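Local coordinates for protein putative gamma-glutamylcyclotransferase YkqA (Bacillus subtilis, PDB 2QIK) that probably acts as a gamma-glutamylcyclotransferase, a member of the AIG2-like family whose substrate and biological role remain unproven, at residues Trp115-His118 with Gln119-Lys123; Ala145-Asp148 with His149-Asp153; Phe263-Lys266 with Leu267-Met271. All coordinates share one frame; numbering follows the deposited sequence.

Interaction 1: residues Trp115-His118 with Gln119-Lys123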
loop_
_atom_site.group_PDB
_atom_site.type_symbol
_atom_site.label_atom_id
_atom_site.label_comp_id
_atom_site.label_asym_id
_atom_site.label_seq_id
_atom_site.Cartn_x
_atom_site.Cartn_y
_atom_site.Cartn_z
ATOM N N TRP A 115 5.010 -8.551 5.326
ATOM C CA TRP A 115 6.344 -8.536 5.869
ATOM C C TRP A 115 6.900 -7.137 6.081
ATOM O O TRP A 115 7.596 -6.890 7.051
ATOM C CB TRP A 115 7.256 -9.348 4.906
ATOM C CG TRP A 115 8.685 -9.415 5.254
ATOM C CD1 TRP A 115 9.753 -9.000 4.456
ATOM C CD2 TRP A 115 9.232 -10.103 6.295
ATOM N NE1 TRP A 115 10.917 -9.280 5.039
ATOM C CE2 TRP A 115 10.663 -9.965 6.178
ATOM C CE3 TRP A 115 8.729 -10.725 7.409
ATOM C CZ2 TRP A 115 11.578 -10.480 7.082
ATOM C CZ3 TRP A 115 9.730 -11.315 8.326
ATOM C CH2 TRP A 115 11.060 -11.161 8.150
ATOM N N LYS A 116 6.646 -6.243 5.138
ATOM C CA LYS A 116 7.111 -4.866 5.320
ATOM C C LYS A 116 6.419 -4.172 6.465
ATOM O O LYS A 116 7.069 -3.385 7.175
ATOM C CB LYS A 116 6.938 -4.102 4.007
ATOM C CG LYS A 116 7.829 -4.395 2.906
ATOM C CD LYS A 116 7.865 -3.408 1.806
ATOM C CE LYS A 116 8.953 -3.769 0.916
ATOM N NZ LYS A 116 9.058 -2.923 -0.217
ATOM N N GLU A 117 5.140 -4.407 6.635
ATOM C CA GLU A 117 4.437 -3.833 7.775
ATOM C C GLU A 117 5.024 -4.410 9.051
ATOM O O GLU A 117 5.298 -3.660 9.996
ATOM C CB GLU A 117 2.953 -4.155 7.636
ATOM C CG GLU A 117 2.043 -3.510 8.698
ATOM C CD GLU A 117 1.883 -4.212 9.982
ATOM O OE1 GLU A 117 1.267 -3.589 10.894
ATOM O OE2 GLU A 117 2.303 -5.384 10.062
ATOM N N HIS A 118 5.363 -5.689 9.059
ATOM C CA HIS A 118 5.934 -6.320 10.222
ATOM C C HIS A 118 7.280 -5.683 10.514
ATOM O O HIS A 118 7.651 -5.478 11.682
ATOM C CB HIS A 118 6.050 -7.824 9.993
ATOM C CG HIS A 118 6.957 -8.518 10.987
ATOM N ND1 HIS A 118 8.213 -9.016 10.704
ATOM C CD2 HIS A 118 6.702 -8.847 12.256
ATOM C CE1 HIS A 118 8.715 -9.574 11.797
ATOM N NE2 HIS A 118 7.818 -9.478 12.756
ATOM N N GLN A 119 8.107 -5.451 9.503
ATOM C CA GLN A 119 9.446 -4.841 9.720
ATOM C C GLN A 119 9.313 -3.449 10.313
ATOM O O GLN A 119 10.027 -3.074 11.194
ATOM C CB GLN A 119 10.202 -4.790 8.413
ATOM C CG GLN A 119 10.641 -6.208 7.898
ATOM C CD GLN A 119 11.293 -6.133 6.552
ATOM O OE1 GLN A 119 12.428 -6.664 6.391
ATOM N NE2 GLN A 119 10.695 -5.467 5.648
HETATM N N MSE A 120 8.334 -2.699 9.831
HETATM C CA MSE A 120 8.121 -1.361 10.302
HETATM C C MSE A 120 7.755 -1.318 11.775
HETATM O O MSE A 120 8.291 -0.539 12.585
HETATM C CB MSE A 120 7.042 -0.685 9.469
HETATM C CG MSE A 120 6.591 0.722 9.948
HETATM SE SE MSE A 120 5.250 1.523 8.897
HETATM C CE MSE A 120 3.858 0.330 9.385
ATOM N N ILE A 121 6.798 -2.170 12.181
ATOM C CA ILE A 121 6.346 -2.145 13.549
ATOM C C ILE A 121 7.340 -2.841 14.456
ATOM O O ILE A 121 7.676 -2.304 15.516
ATOM C CB ILE A 121 4.939 -2.686 13.688
ATOM C CG1 ILE A 121 3.966 -1.728 13.028
ATOM C CG2 ILE A 121 4.564 -2.878 15.135
ATOM C CD1 ILE A 121 3.783 -1.983 11.607
ATOM N N SER A 122 7.847 -4.026 14.097
ATOM C CA SER A 122 8.694 -4.782 15.005
ATOM C C SER A 122 10.063 -4.111 15.208
ATOM O O SER A 122 10.704 -4.346 16.238
ATOM C CB SER A 122 8.839 -6.198 14.524
ATOM O OG SER A 122 9.608 -6.259 13.377
ATOM N N LYS A 123 10.514 -3.302 14.271
ATOM C CA LYS A 123 11.775 -2.571 14.420
ATOM C C LYS A 123 11.520 -1.106 14.833
ATOM O O LYS A 123 12.488 -0.316 14.855
ATOM C CB LYS A 123 12.638 -2.650 13.149
ATOM C CG LYS A 123 12.958 -4.080 12.734
ATOM C CD LYS A 123 14.171 -4.680 13.289
ATOM C CE LYS A 123 14.533 -5.919 12.421
ATOM N NZ LYS A 123 13.944 -5.848 11.037
#
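Trp115 and Gln119 meet as two flat groups, one turn apart: the amide of Gln119 lies over one face of the indole, near the rim, with the planes tilted 30° from each other. Gln119 CG approaches first, sitting over the five-membered ring as a CH-pi contact, 4.2 Å from its centroid. Beyond it, Gln119 OE1 comes to 3.3 Å from Trp115 NE1, but from above the ring, too poor an angle for a hydrogen bond. The amide is fixed at its other end, where NE2 donates to Glu15. Gln119 reaches the indole because its CG sits beside its own backbone N (chi1 -70°) and the chain then runs out extended, back along the helix. All this happens on the short helix 115-122, packed between the loop of Lys13 and Glu15 and helix 198-204 with strand 212-221; the indole is also about 4 Å from Gly9, which probably contributes to the substrate site, as inferred by similarity. Lys116 reaches one way, to Lys13 O and the carboxylate of Asp228, while Glu117 accepts from Ser112 and Tyr202. Further on, the imidazole of His118 faces Ser122, whose OG lies 3.7 Å above the ring plane and toward its rim, and whose CB makes a CH-pi contact over the same face. Ser122 turns OG back on the helix, donating to His118 O at 2.7 Å from 36° out of the carbonyl plane, while Ser122 N donates to the same oxygen at 2.8 Å from the opposite face. Two bonds thus hold that carbonyl in the last turn. With an alanine in place of His118 the bonds to the carbonyl would remain, but Ser122 CB and OG would probably lose the ring face they lie against.

Interaction 2: residues Ala145-Asp148 with His149-Asp153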
loop_
_atom_site.group_PDB
_atom_site.type_symbol
_atom_site.label_atom_id
_atom_site.label_comp_id
_atom_site.label_asym_id
_atom_site.label_seq_id
_atom_site.Cartn_x
_atom_site.Cartn_y
_atom_site.Cartn_z
ATOM N N ALA A 145 -7.672 15.680 17.580
ATOM C CA ALA A 145 -7.155 14.524 18.253
ATOM C C ALA A 145 -5.898 14.864 19.070
ATOM O O ALA A 145 -5.387 13.996 19.748
ATOM C CB ALA A 145 -6.841 13.466 17.236
ATOM N N GLY A 146 -5.376 16.101 18.979
ATOM C CA GLY A 146 -4.178 16.459 19.708
ATOM C C GLY A 146 -2.902 15.903 19.159
ATOM O O GLY A 146 -1.910 15.802 19.867
ATOM N N VAL A 147 -2.902 15.523 17.881
ATOM C CA VAL A 147 -1.736 14.974 17.229
ATOM C C VAL A 147 -1.103 15.813 16.144
ATOM O O VAL A 147 -0.193 15.373 15.433
ATOM C CB VAL A 147 -2.018 13.532 16.697
ATOM C CG1 VAL A 147 -2.410 12.618 17.821
ATOM C CG2 VAL A 147 -3.015 13.520 15.574
ATOM N N ASP A 148 -1.627 17.009 15.916
ATOM C CA ASP A 148 -1.095 17.837 14.819
ATOM C C ASP A 148 0.362 18.153 14.963
ATOM O O ASP A 148 1.037 18.334 13.959
ATOM C CB ASP A 148 -1.889 19.135 14.552
ATOM C CG ASP A 148 -1.605 19.692 13.196
ATOM O OD1 ASP A 148 -1.659 18.938 12.200
ATOM O OD2 ASP A 148 -1.344 20.890 13.047
ATOM N N HIS A 149 0.863 18.194 16.188
ATOM C CA HIS A 149 2.273 18.374 16.418
ATOM C C HIS A 149 3.162 17.363 15.697
ATOM O O HIS A 149 4.333 17.655 15.433
ATOM C CB HIS A 149 2.563 18.378 17.925
ATOM C CG HIS A 149 2.271 17.110 18.659
ATOM N ND1 HIS A 149 3.211 16.118 18.808
ATOM C CD2 HIS A 149 1.118 16.630 19.185
ATOM C CE1 HIS A 149 2.670 15.121 19.481
ATOM N NE2 HIS A 149 1.404 15.389 19.710
ATOM N N TYR A 150 2.609 16.190 15.358
ATOM C CA TYR A 150 3.349 15.162 14.607
ATOM C C TYR A 150 3.366 15.404 13.097
ATOM O O TYR A 150 4.137 14.798 12.407
ATOM C CB TYR A 150 2.769 13.813 14.851
ATOM C CG TYR A 150 2.985 13.212 16.211
ATOM C CD1 TYR A 150 4.245 13.213 16.823
ATOM C CD2 TYR A 150 1.980 12.576 16.892
ATOM C CE1 TYR A 150 4.472 12.554 18.031
ATOM C CE2 TYR A 150 2.183 11.969 18.083
ATOM C CZ TYR A 150 3.464 11.933 18.647
ATOM O OH TYR A 150 3.772 11.275 19.821
ATOM N N PHE A 151 2.460 16.281 12.605
ATOM C CA PHE A 151 2.139 16.428 11.193
ATOM C C PHE A 151 2.556 17.848 10.763
ATOM O O PHE A 151 2.042 18.400 9.787
ATOM C CB PHE A 151 0.714 16.081 10.877
ATOM C CG PHE A 151 0.406 14.654 11.135
ATOM C CD1 PHE A 151 0.670 13.676 10.208
ATOM C CD2 PHE A 151 -0.133 14.266 12.350
ATOM C CE1 PHE A 151 0.439 12.384 10.465
ATOM C CE2 PHE A 151 -0.384 12.948 12.632
ATOM C CZ PHE A 151 -0.101 11.991 11.697
ATOM N N GLN A 152 3.582 18.398 11.423
ATOM C CA GLN A 152 4.102 19.759 11.134
ATOM C C GLN A 152 5.491 19.746 10.490
ATOM O O GLN A 152 6.198 20.766 10.424
ATOM C CB GLN A 152 4.022 20.593 12.422
ATOM C CG GLN A 152 2.588 20.968 12.823
ATOM C CD GLN A 152 2.416 21.502 14.258
ATOM O OE1 GLN A 152 1.275 21.708 14.713
ATOM N NE2 GLN A 152 3.501 21.648 14.957
ATOM N N ASP A 153 5.889 18.575 9.999
ATOM C CA ASP A 153 7.176 18.471 9.251
ATOM C C ASP A 153 6.871 17.777 7.903
ATOM O O ASP A 153 7.353 16.670 7.600
ATOM C CB ASP A 153 8.245 17.668 10.044
ATOM C CG ASP A 153 9.632 17.716 9.436
ATOM O OD1 ASP A 153 9.944 18.553 8.585
ATOM O OD2 ASP A 153 10.451 16.931 9.822
HETATM O O HOH W 1 -0.030 13.262 20.840
HETATM O O HOH W 2 -0.543 19.426 9.777
#
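Phe151 folds back on Val147 across a single 3-10 turn that follows the end of helix 140-145, where Gly146, at positive phi, completes a Schellman motif. The phenyl ring is the one to follow. Phe151 CB lies 3.9 Å from Asp148 OD1. Because CG lies beside the backbone N and away from the carbonyl carbon (chi1 -64°), the ring swings back toward Val147. There CD2 comes edge-on to Val147 O at 3.3 Å, and CE2 goes on to touch the methyl CG2 of Val147 at 4.0 Å, the two side chains lying side by side and pointing the same way. Beyond the turn, the ring is stacked with Phe142 and meets Tyr191 edge-to-face, and Leu201 of helix 198-204 also touches it, so the aromatic side chain ties the loop to the interior. Two backbone bonds set the curvature: Tyr150 N to Val147 O and Phe151 N to Asp148 O, each donor well above the plane of the carbonyl it meets, as expected of so tight a turn. Val147 O thus accepts the N-H of Tyr150 and also has the phenyl edge beside it. On the solvent side, the imidazole of His149 puts its CD2 edge against Gly146 O at 3.2 Å, in the ring plane, and its NE2 is 2.8 Å from a water that also donates weakly to Gly146 O. The imidazole also sits on its neighbour's ring: His149 CE1 lies 3.3 Å above the centre of the Tyr150 ring, whose OH bonds to Ser196. A second water closes the far side of the turn, donating to Asp148 OD1 at 2.7 Å and to Phe151 O at 2.8 Å.

Interaction 3: residues Phe263-Lys266 with Leu267-Met271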
loop_
_atom_site.group_PDB
_atom_site.type_symbol
_atom_site.label_atom_id
_atom_site.label_comp_id
_atom_site.label_asym_id
_atom_site.label_seq_id
_atom_site.Cartn_x
_atom_site.Cartn_y
_atom_site.Cartn_z
ATOM N N PHE A 263 -3.558 19.432 -10.660
ATOM C CA PHE A 263 -4.033 18.182 -10.042
ATOM C C PHE A 263 -5.203 18.431 -9.157
ATOM O O PHE A 263 -6.186 17.687 -9.210
ATOM C CB PHE A 263 -2.929 17.501 -9.242
ATOM C CG PHE A 263 -3.413 16.266 -8.582
ATOM C CD1 PHE A 263 -3.529 15.103 -9.306
ATOM C CD2 PHE A 263 -3.802 16.274 -7.244
ATOM C CE1 PHE A 263 -4.087 13.968 -8.714
ATOM C CE2 PHE A 263 -4.351 15.140 -6.692
ATOM C CZ PHE A 263 -4.468 14.003 -7.427
ATOM N N THR A 264 -5.173 19.508 -8.377
ATOM C CA THR A 264 -6.269 19.826 -7.496
ATOM C C THR A 264 -7.532 20.057 -8.248
ATOM O O THR A 264 -8.598 19.572 -7.881
ATOM C CB THR A 264 -5.904 21.049 -6.640
ATOM O OG1 THR A 264 -4.816 20.712 -5.792
ATOM C CG2 THR A 264 -7.065 21.525 -5.808
ATOM N N GLU A 265 -7.410 20.718 -9.403
ATOM C CA GLU A 265 -8.591 20.930 -10.219
ATOM C C GLU A 265 -9.182 19.648 -10.759
ATOM O O GLU A 265 -10.410 19.455 -10.778
ATOM C CB GLU A 265 -8.221 21.820 -11.411
ATOM C CG GLU A 265 -9.376 21.917 -12.355
ATOM C CD GLU A 265 -9.043 22.740 -13.581
ATOM O OE1 GLU A 265 -10.016 23.409 -14.021
ATOM O OE2 GLU A 265 -7.920 22.774 -14.102
ATOM N N LYS A 266 -8.325 18.752 -11.246
ATOM C CA LYS A 266 -8.746 17.437 -11.676
ATOM C C LYS A 266 -9.432 16.637 -10.590
ATOM O O LYS A 266 -10.426 15.978 -10.849
ATOM C CB LYS A 266 -7.552 16.681 -12.191
ATOM C CG LYS A 266 -7.245 16.924 -13.592
ATOM C CD LYS A 266 -6.307 15.740 -14.090
ATOM C CE LYS A 266 -5.840 16.043 -15.469
ATOM N NZ LYS A 266 -5.171 14.812 -16.186
ATOM N N LEU A 267 -8.861 16.657 -9.392
ATOM C CA LEU A 267 -9.387 15.894 -8.271
ATOM C C LEU A 267 -10.783 16.419 -7.874
ATOM O O LEU A 267 -11.688 15.648 -7.656
ATOM C CB LEU A 267 -8.395 15.920 -7.092
ATOM C CG LEU A 267 -8.851 15.133 -5.819
ATOM C CD1 LEU A 267 -9.066 13.652 -6.019
ATOM C CD2 LEU A 267 -7.835 15.338 -4.760
ATOM N N LYS A 268 -10.912 17.750 -7.792
ATOM C CA LYS A 268 -12.184 18.364 -7.519
ATOM C C LYS A 268 -13.190 17.960 -8.596
ATOM O O LYS A 268 -14.317 17.611 -8.275
ATOM C CB LYS A 268 -12.079 19.889 -7.417
ATOM C CG LYS A 268 -11.468 20.344 -6.137
ATOM C CD LYS A 268 -11.254 21.898 -6.109
ATOM C CE LYS A 268 -10.678 22.442 -4.777
ATOM N NZ LYS A 268 -10.393 23.918 -4.800
ATOM N N ARG A 269 -12.820 18.050 -9.878
ATOM C CA ARG A 269 -13.771 17.726 -10.896
ATOM C C ARG A 269 -14.205 16.239 -10.786
ATOM O O ARG A 269 -15.373 15.864 -10.971
ATOM C CB ARG A 269 -13.167 17.948 -12.312
ATOM C CG ARG A 269 -13.010 19.410 -12.951
ATOM C CD ARG A 269 -12.372 19.576 -14.550
ATOM N NE ARG A 269 -13.507 19.987 -15.313
ATOM C CZ ARG A 269 -14.659 19.303 -15.448
ATOM N NH1 ARG A 269 -15.660 19.815 -16.194
ATOM N NH2 ARG A 269 -14.826 18.104 -14.888
ATOM N N HIS A 270 -13.237 15.353 -10.444
ATOM C CA HIS A 270 -13.562 13.955 -10.279
ATOM C C HIS A 270 -14.542 13.756 -9.151
ATOM O O HIS A 270 -15.528 13.031 -9.331
ATOM C CB HIS A 270 -12.286 13.142 -10.049
ATOM C CG HIS A 270 -12.518 11.691 -9.904
ATOM N ND1 HIS A 270 -12.915 10.905 -10.971
ATOM C CD2 HIS A 270 -12.417 10.888 -8.832
ATOM C CE1 HIS A 270 -13.088 9.676 -10.536
ATOM N NE2 HIS A 270 -12.784 9.627 -9.239
HETATM N N MSE A 271 -14.248 14.299 -7.974
HETATM C CA MSE A 271 -15.153 14.168 -6.843
HETATM C C MSE A 271 -16.552 14.674 -7.178
HETATM O O MSE A 271 -17.539 14.082 -6.808
HETATM C CB MSE A 271 -14.613 14.890 -5.638
HETATM C CG MSE A 271 -13.330 14.260 -5.073
HETATM SE SE MSE A 271 -12.694 14.939 -3.428
HETATM C CE MSE A 271 -12.299 16.654 -3.981
#
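Phe263 and Leu267 both carry CG away from their backbone N (chi1 178° and 180°), which sends the two side chains off the same side of the helix and lets them cross at a slant. Phe263 CE2 touches the methyl Leu267 CD2 at 4.0 Å, and Leu267 CB lies 4.1 Å from the same Phe263 CE2. A quarter of the way round, Thr264 and Lys268 form a different kind of pair. The methyl CG2 of Thr264 points away from its backbone N and Lys268 runs extended, so the two lie side by side in the same direction, with Thr264 CG2 against Lys268 CE at 3.9 Å. CE rests on the threonine methyl while CG and CD pass Thr264 O, and the extended chain delivers NZ to a salt bridge with Glu256. The hydroxyl of Thr264 looks the other way, to Ser260 O, so this buried group has its polar atom satisfied. On the exposed face, Glu265 and Arg269 stand close without contact of charges: Glu265 OE1 is 5.1 Å from Arg269 NE, which may give a weak attraction. Underneath, the helical bonds are regular, Leu267 N to Phe263 O and Lys268 N to Thr264 O both 2.9 Å, with Arg269 and His270 bonded likewise to Glu265 and Lys266. The apolar side faces inward: Leu267 meets Ile251 and Phe167, and Phe263 reaches Thr186 and Glu187 of strand 185-193. His270 NE2 is hydrogen-bonded to Glu240. Glu265, Lys266 and Arg269 are exposed, so helix 261-273 is amphipathic, packing as the second arm of an antiparallel helical hairpin with helix 245-258 against strands 164-171 and 185-193.

How the interactions relate
All three contacts are local, each made within a few residues of chain, and they follow one another in series with no nesting or crossing. Interaction 1 comes first, on helix 115-122 between the N-terminal and C-terminal halves, touching both. Interaction 2 then turns the chain from helix 140-145 into strand 154-161, its nearest atoms about 12 Å from interaction 1. Interaction 3 joins the closing helix 261-273 to helix 245-258 and to strands 164-171 and 185-193, about 17 Å from interaction 2 by nearest atoms. Interactions 1 and 3 sit on opposite sides of the chain's centre, about 34 Å apart between centres. Helix 198-204 is a shared neighbour of interactions 1 and 2.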